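Alginate lyase, family PL7 (PDB 4BE3) is an exolytic alginate lyase of family PL7 that probably cleaves the poly-mannuronate chains of alginate. Local coordinates at residues Thr233-Ala236 against Ser237-Arg240; Gly160-Met163 against Ser164-Gly167; Val166-Thr169 against Ala170-Pro174; Gly242-Arg245 against Glu246-Ala250; Thr222-Ser225 against Asp226-Gln229. All coordinates share one frame; numbering follows the deposited sequence.

Contact 1 of 5, residues Thr233-Ala236 against Ser237-Arg240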
loop_
_atom_site.group_PDB
_atom_site.type_symbol
_atom_site.label_atom_id
_atom_site.label_comp_id
_atom_site.label_asym_id
_atom_site.label_seq_id
_atom_site.Cartn_x
_atom_site.Cartn_y
_atom_site.Cartn_z
ATOM N N THR A 233 -31.294 15.216 -13.781
ATOM C CA THR A 233 -31.392 15.564 -15.176
ATOM C C THR A 233 -30.746 14.479 -16.087
ATOM O O THR A 233 -31.382 14.000 -17.059
ATOM C CB THR A 233 -30.667 16.915 -15.448
ATOM O OG1 THR A 233 -31.471 17.895 -14.758
ATOM C CG2 THR A 233 -30.790 17.287 -17.025
ATOM N N LEU A 234 -29.478 14.181 -15.853
ATOM C CA LEU A 234 -28.815 13.334 -16.884
ATOM C C LEU A 234 -29.389 11.867 -16.816
ATOM O O LEU A 234 -29.445 11.203 -17.871
ATOM C CB LEU A 234 -27.372 13.288 -16.531
ATOM C CG LEU A 234 -26.467 12.603 -17.606
ATOM C CD1 LEU A 234 -26.805 13.289 -18.971
ATOM C CD2 LEU A 234 -25.037 12.858 -17.214
ATOM N N TYR A 235 -29.822 11.406 -15.627
ATOM C CA TYR A 235 -30.305 10.047 -15.526
ATOM C C TYR A 235 -31.846 9.995 -15.662
ATOM O O TYR A 235 -32.431 8.965 -15.350
ATOM C CB TYR A 235 -29.907 9.409 -14.201
ATOM C CG TYR A 235 -28.393 9.104 -14.246
ATOM C CD1 TYR A 235 -27.419 10.108 -13.948
ATOM C CD2 TYR A 235 -27.975 7.827 -14.686
ATOM C CE1 TYR A 235 -26.033 9.759 -14.012
ATOM C CE2 TYR A 235 -26.614 7.497 -14.729
ATOM C CZ TYR A 235 -25.699 8.426 -14.340
ATOM O OH TYR A 235 -24.367 8.117 -14.431
ATOM N N ALA A 236 -32.504 11.112 -16.114
ATOM C CA ALA A 236 -33.965 11.104 -16.054
ATOM C C ALA A 236 -34.546 9.986 -16.995
ATOM O O ALA A 236 -35.629 9.588 -16.740
ATOM C CB ALA A 236 -34.488 12.439 -16.547
ATOM N N SER A 237 -33.827 9.599 -18.061
ATOM C CA SER A 237 -34.585 8.585 -18.856
ATOM C C SER A 237 -34.194 7.174 -18.430
ATOM O O SER A 237 -35.003 6.288 -18.682
ATOM C CB SER A 237 -34.708 8.793 -20.392
ATOM O OG SER A 237 -35.487 9.936 -20.830
ATOM N N ILE A 238 -33.136 7.030 -17.596
ATOM C CA ILE A 238 -32.626 5.725 -17.071
ATOM C C ILE A 238 -33.316 5.307 -15.837
ATOM O O ILE A 238 -33.541 4.128 -15.731
ATOM C CB ILE A 238 -31.072 5.741 -16.727
ATOM C CG1 ILE A 238 -30.219 5.711 -17.995
ATOM C CG2 ILE A 238 -30.738 4.524 -15.861
ATOM C CD1 ILE A 238 -31.002 5.291 -19.240
ATOM N N GLY A 239 -33.575 6.218 -14.872
ATOM C CA GLY A 239 -34.158 5.889 -13.561
ATOM C C GLY A 239 -32.975 5.506 -12.642
ATOM O O GLY A 239 -32.596 4.328 -12.604
ATOM N N ARG A 240 -32.250 6.462 -12.046
ATOM C CA ARG A 240 -31.130 6.128 -11.059
ATOM C C ARG A 240 -31.190 7.148 -9.971
ATOM O O ARG A 240 -30.920 8.326 -10.154
ATOM C CB ARG A 240 -29.730 6.187 -11.607
ATOM C CG ARG A 240 -29.450 5.245 -12.692
ATOM C CD ARG A 240 -29.284 3.769 -12.301
ATOM N NE ARG A 240 -28.894 3.079 -13.566
ATOM C CZ ARG A 240 -27.622 3.024 -14.030
ATOM N NH1 ARG A 240 -26.583 3.624 -13.358
ATOM N NH2 ARG A 240 -27.377 2.391 -15.170
HETATM O O HOH W 1 -31.305 9.697 -19.213
HETATM O O HOH W 2 -24.209 4.783 -14.188
#

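Contact 2 of 5, residues Gly160-Met163 against Ser164-Gly167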
loop_
_atom_site.group_PDB
_atom_site.type_symbol
_atom_site.label_atom_id
_atom_site.label_comp_id
_atom_site.label_asym_id
_atom_site.label_seq_id
_atom_site.Cartn_x
_atom_site.Cartn_y
_atom_site.Cartn_z
ATOM N N GLY A 160 -13.642 23.011 -20.046
ATOM C CA GLY A 160 -14.670 22.617 -21.003
ATOM C C GLY A 160 -15.942 22.218 -20.268
ATOM O O GLY A 160 -16.237 22.738 -19.156
ATOM N N TYR A 161 -16.596 21.217 -20.821
ATOM C CA TYR A 161 -17.873 20.798 -20.280
ATOM C C TYR A 161 -17.708 19.574 -19.342
ATOM O O TYR A 161 -16.657 18.921 -19.315
ATOM C CB TYR A 161 -18.713 20.227 -21.397
ATOM C CG TYR A 161 -19.048 21.314 -22.459
ATOM C CD1 TYR A 161 -19.381 22.625 -22.058
ATOM C CD2 TYR A 161 -18.991 20.964 -23.797
ATOM C CE1 TYR A 161 -19.685 23.650 -23.066
ATOM C CE2 TYR A 161 -19.376 21.936 -24.789
ATOM C CZ TYR A 161 -19.735 23.220 -24.336
ATOM O OH TYR A 161 -20.084 24.210 -25.312
ATOM N N ASP A 162 -18.698 19.311 -18.547
ATOM C CA ASP A 162 -18.738 17.972 -17.854
ATOM C C ASP A 162 -19.570 16.965 -18.744
ATOM O O ASP A 162 -19.958 17.321 -19.874
ATOM C CB ASP A 162 -19.291 18.072 -16.413
ATOM C CG ASP A 162 -20.706 18.542 -16.374
ATOM O OD1 ASP A 162 -21.578 18.107 -17.178
ATOM O OD2 ASP A 162 -20.958 19.401 -15.506
ATOM N N MET A 163 -19.815 15.741 -18.272
ATOM C CA MET A 163 -20.313 14.766 -19.185
ATOM C C MET A 163 -21.770 15.103 -19.557
ATOM O O MET A 163 -22.276 14.501 -20.545
ATOM C CB MET A 163 -20.442 13.429 -18.311
ATOM C CG MET A 163 -20.473 12.235 -19.158
ATOM S SD MET A 163 -20.897 10.852 -17.985
ATOM C CE MET A 163 -20.619 9.537 -19.182
ATOM N N SER A 164 -22.401 15.989 -18.789
ATOM C CA SER A 164 -23.876 16.185 -18.950
ATOM C C SER A 164 -24.205 17.051 -20.186
ATOM O O SER A 164 -25.369 17.183 -20.563
ATOM C CB SER A 164 -24.543 16.863 -17.694
ATOM O OG SER A 164 -24.076 18.200 -17.558
ATOM N N VAL A 165 -23.197 17.683 -20.768
ATOM C CA VAL A 165 -23.454 18.605 -21.910
ATOM C C VAL A 165 -23.575 17.734 -23.167
ATOM O O VAL A 165 -22.548 17.304 -23.737
ATOM C CB VAL A 165 -22.354 19.661 -22.059
ATOM C CG1 VAL A 165 -22.783 20.632 -23.209
ATOM C CG2 VAL A 165 -22.345 20.547 -20.783
ATOM N N VAL A 166 -24.786 17.432 -23.577
ATOM C CA VAL A 166 -25.030 16.501 -24.693
ATOM C C VAL A 166 -25.555 17.306 -25.868
ATOM O O VAL A 166 -25.957 18.472 -25.689
ATOM C CB VAL A 166 -26.009 15.382 -24.269
ATOM C CG1 VAL A 166 -25.369 14.537 -23.087
ATOM C CG2 VAL A 166 -27.340 15.990 -23.703
ATOM N N GLY A 167 -25.688 16.625 -27.016
ATOM C CA GLY A 167 -26.309 17.316 -28.176
ATOM C C GLY A 167 -27.835 17.063 -28.014
ATOM O O GLY A 167 -28.341 16.151 -27.267
HETATM O O HOH W 3 -20.195 16.695 -22.585
#

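Contact 3 of 5, residues Val166-Thr169 against Ala170-Pro174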
loop_
_atom_site.group_PDB
_atom_site.type_symbol
_atom_site.label_atom_id
_atom_site.label_comp_id
_atom_site.label_asym_id
_atom_site.label_seq_id
_atom_site.Cartn_x
_atom_site.Cartn_y
_atom_site.Cartn_z
ATOM N N VAL A 166 -24.786 17.432 -23.577
ATOM C CA VAL A 166 -25.030 16.501 -24.693
ATOM C C VAL A 166 -25.555 17.306 -25.868
ATOM O O VAL A 166 -25.957 18.472 -25.689
ATOM C CB VAL A 166 -26.009 15.382 -24.269
ATOM C CG1 VAL A 166 -25.369 14.537 -23.087
ATOM C CG2 VAL A 166 -27.340 15.990 -23.703
ATOM N N GLY A 167 -25.688 16.625 -27.016
ATOM C CA GLY A 167 -26.309 17.316 -28.176
ATOM C C GLY A 167 -27.835 17.063 -28.014
ATOM O O GLY A 167 -28.341 16.151 -27.267
ATOM N N PRO A 168 -28.598 17.936 -28.656
ATOM C CA PRO A 168 -30.074 17.867 -28.447
ATOM C C PRO A 168 -30.606 16.753 -29.380
ATOM O O PRO A 168 -31.747 16.322 -29.196
ATOM C CB PRO A 168 -30.541 19.319 -28.920
ATOM C CG PRO A 168 -29.511 19.640 -30.048
ATOM C CD PRO A 168 -28.159 19.113 -29.422
ATOM N N THR A 169 -29.850 16.318 -30.389
ATOM C CA THR A 169 -30.278 15.136 -31.235
ATOM C C THR A 169 -29.073 14.280 -31.521
ATOM O O THR A 169 -27.994 14.673 -31.112
ATOM C CB THR A 169 -30.958 15.526 -32.648
ATOM O OG1 THR A 169 -29.940 16.181 -33.364
ATOM C CG2 THR A 169 -32.104 16.512 -32.385
ATOM N N ALA A 170 -29.217 13.125 -32.156
ATOM C CA ALA A 170 -28.076 12.179 -32.298
ATOM C C ALA A 170 -26.962 12.713 -33.101
ATOM O O ALA A 170 -25.829 12.400 -32.838
ATOM C CB ALA A 170 -28.504 10.902 -32.942
ATOM N N THR A 171 -27.240 13.583 -34.085
ATOM C CA THR A 171 -26.056 14.022 -34.863
ATOM C C THR A 171 -25.933 15.578 -34.845
ATOM O O THR A 171 -25.267 16.117 -35.729
ATOM C CB THR A 171 -26.042 13.465 -36.345
ATOM O OG1 THR A 171 -27.233 13.941 -36.900
ATOM C CG2 THR A 171 -26.129 11.897 -36.474
ATOM N N SER A 172 -26.441 16.282 -33.851
ATOM C CA SER A 172 -26.163 17.694 -33.750
ATOM C C SER A 172 -25.466 17.927 -32.366
ATOM O O SER A 172 -25.790 17.211 -31.398
ATOM C CB SER A 172 -27.435 18.531 -33.857
ATOM O OG SER A 172 -28.290 18.280 -32.802
ATOM N N TYR A 173 -24.465 18.797 -32.334
ATOM C CA TYR A 173 -23.566 18.851 -31.157
ATOM C C TYR A 173 -23.682 20.218 -30.518
ATOM O O TYR A 173 -23.999 21.217 -31.222
ATOM C CB TYR A 173 -22.112 18.668 -31.658
ATOM C CG TYR A 173 -22.018 17.467 -32.538
ATOM C CD1 TYR A 173 -22.613 16.252 -32.153
ATOM C CD2 TYR A 173 -21.368 17.538 -33.781
ATOM C CE1 TYR A 173 -22.543 15.129 -33.005
ATOM C CE2 TYR A 173 -21.287 16.423 -34.637
ATOM C CZ TYR A 173 -21.918 15.239 -34.276
ATOM O OH TYR A 173 -21.970 14.156 -35.072
ATOM N N PRO A 174 -23.397 20.306 -29.243
ATOM C CA PRO A 174 -23.315 21.650 -28.626
ATOM C C PRO A 174 -22.105 22.362 -29.273
ATOM O O PRO A 174 -21.276 21.698 -30.008
ATOM C CB PRO A 174 -22.905 21.401 -27.185
ATOM C CG PRO A 174 -22.718 19.943 -27.007
ATOM C CD PRO A 174 -22.987 19.178 -28.318
#

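Contact 4 of 5, residues Gly242-Arg245 against Glu246-Ala250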
loop_
_atom_site.group_PDB
_atom_site.type_symbol
_atom_site.label_atom_id
_atom_site.label_comp_id
_atom_site.label_asym_id
_atom_site.label_seq_id
_atom_site.Cartn_x
_atom_site.Cartn_y
_atom_site.Cartn_z
ATOM N N GLY A 242 -30.035 6.078 -6.626
ATOM C CA GLY A 242 -29.424 5.504 -5.416
ATOM C C GLY A 242 -28.893 6.530 -4.450
ATOM O O GLY A 242 -28.614 7.689 -4.831
ATOM N N ILE A 243 -28.689 6.087 -3.237
ATOM C CA ILE A 243 -28.003 6.841 -2.221
ATOM C C ILE A 243 -26.690 6.093 -1.906
ATOM O O ILE A 243 -26.544 4.864 -2.171
ATOM C CB ILE A 243 -28.892 7.110 -0.991
ATOM C CG1 ILE A 243 -29.371 5.778 -0.364
ATOM C CG2 ILE A 243 -30.036 8.090 -1.423
ATOM C CD1 ILE A 243 -29.746 5.896 1.076
ATOM N N GLU A 244 -25.770 6.821 -1.293
ATOM C CA GLU A 244 -24.434 6.245 -1.040
ATOM C C GLU A 244 -24.292 5.852 0.415
ATOM O O GLU A 244 -24.856 6.495 1.339
ATOM C CB GLU A 244 -23.361 7.311 -1.407
ATOM C CG GLU A 244 -21.931 6.764 -1.166
ATOM C CD GLU A 244 -20.892 7.691 -1.804
ATOM O OE1 GLU A 244 -21.062 8.913 -1.624
ATOM O OE2 GLU A 244 -19.885 7.181 -2.379
ATOM N N ARG A 245 -23.573 4.778 0.665
ATOM C CA ARG A 245 -23.298 4.433 2.100
ATOM C C ARG A 245 -22.587 5.569 2.798
ATOM O O ARG A 245 -21.774 6.293 2.186
ATOM C CB ARG A 245 -22.332 3.377 2.219
ATOM C CG ARG A 245 -22.498 2.301 1.314
ATOM C CD ARG A 245 -21.051 2.198 1.008
ATOM N NE ARG A 245 -20.660 0.863 1.123
ATOM C CZ ARG A 245 -21.058 -0.247 0.473
ATOM N NH1 ARG A 245 -21.886 -0.370 -0.490
ATOM N NH2 ARG A 245 -20.488 -1.339 0.863
ATOM N N GLU A 246 -22.782 5.616 4.116
ATOM C CA GLU A 246 -22.412 6.777 4.883
ATOM C C GLU A 246 -20.893 6.962 4.816
ATOM O O GLU A 246 -20.384 8.088 4.836
ATOM C CB GLU A 246 -22.874 6.562 6.374
ATOM C CG GLU A 246 -22.268 7.632 7.293
ATOM C CD GLU A 246 -22.742 7.435 8.751
ATOM O OE1 GLU A 246 -23.443 6.446 9.032
ATOM O OE2 GLU A 246 -22.413 8.280 9.594
ATOM N N ASN A 247 -20.186 5.851 4.752
ATOM C CA ASN A 247 -18.701 5.956 4.802
ATOM C C ASN A 247 -18.055 5.789 3.458
ATOM O O ASN A 247 -16.808 5.534 3.344
ATOM C CB ASN A 247 -18.097 4.953 5.758
ATOM C CG ASN A 247 -18.569 5.208 7.219
ATOM O OD1 ASN A 247 -18.930 4.258 7.884
ATOM N ND2 ASN A 247 -18.622 6.495 7.679
ATOM N N ALA A 248 -18.891 5.983 2.412
ATOM C CA ALA A 248 -18.380 5.973 1.034
ATOM C C ALA A 248 -17.408 4.800 0.788
ATOM O O ALA A 248 -17.808 3.623 0.798
ATOM C CB ALA A 248 -17.723 7.338 0.658
ATOM N N TYR A 249 -16.143 5.089 0.408
ATOM C CA TYR A 249 -15.280 3.983 0.007
ATOM C C TYR A 249 -14.312 3.654 1.231
ATOM O O TYR A 249 -13.272 3.063 0.982
ATOM C CB TYR A 249 -14.394 4.456 -1.148
ATOM C CG TYR A 249 -15.223 4.461 -2.462
ATOM C CD1 TYR A 249 -15.399 3.242 -3.152
ATOM C CD2 TYR A 249 -15.903 5.593 -2.902
ATOM C CE1 TYR A 249 -16.103 3.174 -4.332
ATOM C CE2 TYR A 249 -16.614 5.539 -4.128
ATOM C CZ TYR A 249 -16.697 4.375 -4.792
ATOM O OH TYR A 249 -17.402 4.226 -5.967
ATOM N N ALA A 250 -14.591 4.242 2.425
ATOM C CA ALA A 250 -13.694 3.860 3.642
ATOM C C ALA A 250 -13.434 2.344 3.686
ATOM O O ALA A 250 -14.393 1.543 3.547
ATOM C CB ALA A 250 -14.366 4.321 4.896
#

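Contact 5 of 5, residues Thr222-Ser225 against Asp226-Gln229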
loop_
_atom_site.group_PDB
_atom_site.type_symbol
_atom_site.label_atom_id
_atom_site.label_comp_id
_atom_site.label_asym_id
_atom_site.label_seq_id
_atom_site.Cartn_x
_atom_site.Cartn_y
_atom_site.Cartn_z
ATOM N N THR A 222 -25.980 10.844 1.166
ATOM C CA THR A 222 -26.510 9.713 1.990
ATOM C C THR A 222 -28.049 9.719 1.967
ATOM O O THR A 222 -28.652 8.784 2.474
ATOM C CB THR A 222 -25.995 9.771 3.423
ATOM O OG1 THR A 222 -26.447 11.012 3.983
ATOM C CG2 THR A 222 -24.439 9.886 3.434
ATOM N N LYS A 223 -28.677 10.754 1.369
ATOM C CA LYS A 223 -30.155 10.687 1.151
ATOM C C LYS A 223 -30.646 11.297 -0.110
ATOM O O LYS A 223 -29.890 12.049 -0.800
ATOM C CB LYS A 223 -30.909 11.274 2.320
ATOM C CG LYS A 223 -30.256 12.418 3.024
ATOM C CD LYS A 223 -30.138 11.979 4.512
ATOM C CE LYS A 223 -30.321 13.151 5.479
ATOM N NZ LYS A 223 -30.030 14.371 4.639
ATOM N N LYS A 224 -31.920 11.027 -0.426
ATOM C CA LYS A 224 -32.448 11.447 -1.743
ATOM C C LYS A 224 -32.312 12.939 -1.979
ATOM O O LYS A 224 -31.980 13.356 -3.101
ATOM C CB LYS A 224 -33.883 11.009 -1.940
ATOM C CG LYS A 224 -33.993 9.503 -2.017
ATOM C CD LYS A 224 -33.963 9.014 -3.459
ATOM C CE LYS A 224 -33.869 7.492 -3.464
ATOM N NZ LYS A 224 -34.887 6.959 -2.518
ATOM N N SER A 225 -32.465 13.740 -0.920
ATOM C CA SER A 225 -32.409 15.198 -1.039
ATOM C C SER A 225 -30.987 15.755 -1.262
ATOM O O SER A 225 -30.779 16.961 -1.501
ATOM C CB SER A 225 -33.064 15.855 0.153
ATOM O OG SER A 225 -32.524 15.295 1.304
ATOM N N ASP A 226 -30.005 14.866 -1.143
ATOM C CA ASP A 226 -28.630 15.167 -1.525
ATOM C C ASP A 226 -28.219 14.785 -2.957
ATOM O O ASP A 226 -27.140 15.172 -3.388
ATOM C CB ASP A 226 -27.643 14.418 -0.603
ATOM C CG ASP A 226 -27.686 14.890 0.848
ATOM O OD1 ASP A 226 -27.708 16.102 1.099
ATOM O OD2 ASP A 226 -27.689 14.007 1.740
ATOM N N ILE A 227 -29.046 14.087 -3.719
ATOM C CA ILE A 227 -28.621 13.778 -5.091
ATOM C C ILE A 227 -28.512 15.057 -5.899
ATOM O O ILE A 227 -29.485 15.831 -5.971
ATOM C CB ILE A 227 -29.626 12.796 -5.710
ATOM C CG1 ILE A 227 -29.758 11.541 -4.852
ATOM C CG2 ILE A 227 -29.368 12.573 -7.238
ATOM C CD1 ILE A 227 -30.700 10.496 -5.426
ATOM N N PRO A 228 -27.385 15.344 -6.520
ATOM C CA PRO A 228 -27.347 16.607 -7.285
ATOM C C PRO A 228 -28.402 16.724 -8.439
ATOM O O PRO A 228 -28.793 15.756 -9.078
ATOM C CB PRO A 228 -25.938 16.586 -7.917
ATOM C CG PRO A 228 -25.113 15.715 -7.017
ATOM C CD PRO A 228 -26.087 14.647 -6.512
ATOM N N GLN A 229 -28.816 17.950 -8.736
ATOM C CA GLN A 229 -29.670 18.102 -9.935
ATOM C C GLN A 229 -29.095 17.550 -11.194
ATOM O O GLN A 229 -29.858 17.084 -12.098
ATOM C CB GLN A 229 -29.991 19.622 -10.120
ATOM C CG GLN A 229 -31.251 19.865 -11.059
ATOM C CD GLN A 229 -32.626 19.398 -10.438
ATOM O OE1 GLN A 229 -32.735 19.238 -9.232
ATOM N NE2 GLN A 229 -33.684 19.121 -11.298
HETATM O O HOH W 4 -31.961 15.876 -4.707
#

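Contact 1 of 5, residues Thr233-Ala236 against Ser237-Arg240
The Tyr235 ring meets Arg240 obliquely, and Ile238 at its edge. CB of Ile238 lies near the ring plane, 4.3 Å from Tyr235 CD2. Arg240 CG is the closer neighbour, 3.6 Å from the same CD2, and it approaches the ring at a slant. The guanidinium is also skewed, its plane 43° from the ring. The Arg240 chain bends at CG (chi2 -74°), which brings NH1 to 4.1 Å from Tyr235 CE2. Water 2 accepts from Arg240 NH1 and makes a weak bond with Tyr235 OH. Both polar ends have partners beyond this turn: NH1 bonds to Arg151 O and Tyr235 OH to Asp153 N. The buried ring also touches Trp152 and Trp275. A leucine in place of Tyr235 would probably leave the Asp153 amide without this partner and Arg240 CG without the ring carbon it packs on.

The backbone closes the turn on one acceptor. Tyr235 O takes a straight bond from Gly239 N at 3.0 Å, nearly along the carbonyl axis, and a weak, bent one from Ile238 N. Water 1 joins Leu234 O to Ser237 N. Gly239 has positive phi (87°), suited to glycine. Tyr235 is the first residue to leave helix 229-234, and this is a tight turn at a helix C-terminus on the surface of the lyase domain.

Contact 2 of 5, residues Gly160-Met163 against Ser164-Gly167
Apolar contact joins Tyr161 and Val165, whose side chains cross at about a right angle. Val165 CG1 sits over the centre of one face of the Tyr161 ring, 3.8 Å from the centroid and 10° off the normal. This is a CH-pi contact. The other methyl, CG2, lies back toward the root of the ring, 3.7 Å from Tyr161 CB. Val165 CG1 is trans to the backbone N (chi1 -176°), and this turn at CB places one methyl over the ring and the other by its stem. The phenol OH bonds farther on, to Glu175 O.

The side-chain hydrogen bonds gather on one oxygen. Asp162 OD1 accepts from Ser164 N at 2.8 Å through its anti lone pair. It also accepts from Ser164 OG at 2.5 Å through its syn lone pair. Two donors of one residue thus grip a single carboxylate oxygen and probably limit the rotation of both side chains. The bond from the backbone N of Ser164 to the Asp162 side chain makes an Asx turn.

In the backbone, Val165 N makes a weak hydrogen bond to Asp162 O at 3.4 Å and closes a type I beta turn from Asp162 to Val165. Water 3 donates to Asp162 O and to Val165 O, adding a bridge across the turn.

The turn lies in the loop between strands 153-157 and 181-182. Asp162 and Ser164 touch Gln230 of helix 229-234, and Ser164 also touches Leu234. The buried Met163 side chain packs on Phe137 and Asn139 of strand 133-141.

Contact 3 of 5, residues Val166-Thr169 against Ala170-Pro174
Ser172 reaches back across the turn to Thr169 and Pro168. Its CB lies 3.5 Å from Thr169 OG1. The next atom, OG, is the tip. It is 2.7 Å from Thr169 OG1, and the two hydroxyls form a hydrogen bond in which either may be the donor. OG also sits against the proline ring, 3.3 Å from Pro168 CG. The hydroxyl of Ser172 is held between its own backbone N and carbonyl carbon (chi1 64°), and Thr169 OG1 takes the matching place on its own residue (chi1 64°). With these settings the two oxygens face each other across a type I beta turn that runs from Thr169 to Ser172. The hydroxyl pair links the first and last residues of that turn through side chains.

Beyond the turn the chain passes close to itself at Gly167. Its CA makes a CA-H...O contact with Ser172 O at 3.3 Å, with an angle of 148° at the hydrogen. Gly167 has no side chain, and the space a CB would take is occupied by Ser172 O. Pro174 packs beside the same residue: its CD is 3.8 Å from Gly167 CA, and its CG is 3.8 Å from Val166 O.

The bend lies at the surface, in the loop that joins strand 153-157 to strand 181-182. Gly167 and Ala170 make backbone hydrogen bonds with Ala97, in the loop between strands 80-90 and 104-112. Tyr173 touches Ala97 and Pro129, and Pro174 touches Phe128. Of these partners, Phe128 and Pro129 lie in the loop between strands 121-126 and 133-141.

Contact 4 of 5, residues Gly242-Arg245 against Glu246-Ala250
Arg245 and Ala248 are the ends of a type I beta turn, with Glu246 and Asn247 as its two middle residues. The CB of Glu246, at the second position, points away from Gly242-Arg245.

Ala248 closes that turn. Its N bonds to Arg245 O at 2.9 Å, with an N-H...O angle of 158°. The methyl of Ala248 meets the carboxylate of Glu244, with CB 3.7 Å from Glu244 OE2. The extended Glu244 chain, its CG trans to the backbone N (chi1 -180°), carries the carboxylate to this methyl. The carboxylate is buried, and its oxygens have partners in other parts of the fold. OE2 takes bonds from Tyr140 OH and Asn143 N, at the end of strand 133-141 and just after it, while OE1 pairs with Ser219 OG. An alanine in place of Glu244 would probably leave Tyr140 OH and Asn143 N without this shared acceptor. Arg245 CD lies 3.5 Å from Ala248 O. The arginine chain, bent at chi2 and chi3, sends NH1 on to Thr144 O.

A second turn, of type II', overlaps the first and runs from Asn247 to Ala250. Ala248 takes its second position with positive phi (45°). Tyr249 comes next, and its CE2 is 4.1 Å from Glu244 OE2, at an oblique angle to the ring. Its OH bonds to Glu141 O. Ala250 N then bonds to Asn247 O at 2.7 Å and completes the second turn, ahead of strand 254-258.

Contact 5 of 5, residues Thr222-Ser225 against Asp226-Gln229
Asp226 folds back toward Lys223, and the two side chains cross at a slant. Asp226 CG lies opposite its own carbonyl carbon (chi1 -66°). This swings OD2 to 3.3 Å from Lys223 CG and into a weak hydrogen bond from Lys223 N. The lysine chi1 is 33°, away from any staggered position, and the chain bends again at chi2, chi3 and chi4. The bends turn the chain back, so that NZ comes to 3.7 Å from Asp226 OD2. This is a long salt bridge. Thr222 runs alongside Asp226, pointing the same way, with its OG1 3.9 Å from OD2.

Lys224 and Ile227 also lie side by side. Ile227 CG1 is anti to the carbonyl carbon (chi1 -56°), and with chi2 extended this sets CD1 4.1 Å from Lys224 CD, an apolar touch. The ammonium of Lys224 has a long, weak ion pair with Asp241. Ile227 is buried, with its side chain also against Trp152.

The backbone supports these positions. Asp226 N bonds to Lys223 O at 2.8 Å, and Ile227 N to Lys224 O at 3.1 Å. These i to i+3 bonds belong to a short 3-10 turn, which leads to Pro228 at the N-cap of helix 229-234. Water 4 donates to Lys224 O and Ile227 O.

Thr222 N is buried 3.6 Å from Asp226 OD2 and has no hydrogen-bond partner in the model. OD2 draws on a lysine amide and its ammonium, both at long range, so this surface charge pairing is probably soft. The backbone bonds are likely to hold the turn more firmly.

How the contacts relate
Contacts 5, 1 and 4 follow one another in the chain: contact 5 leads into helix 229-234, contact 1 leaves it, and contact 4 comes after. Contacts 4 and 5 have centres about 12 Å apart and pack directly, with Ile243 CD1 3.4 Å from Thr222 O. Contacts 2 and 3 share Val166 and Gly167, and Val165 CG1 lies 3.9 Å from Pro174 CG. Contact 1 meets contact 2 where Leu234 CD2 is 3.9 Å from Ser164 CA. Contacts 3 and 4 are far apart, with centres about 34 Å from each other. The Tyr249 side chain of contact 4 is about 12 Å from the bound meso-tartaric acid, whose pocket includes His111, Tyr255 and Lys257.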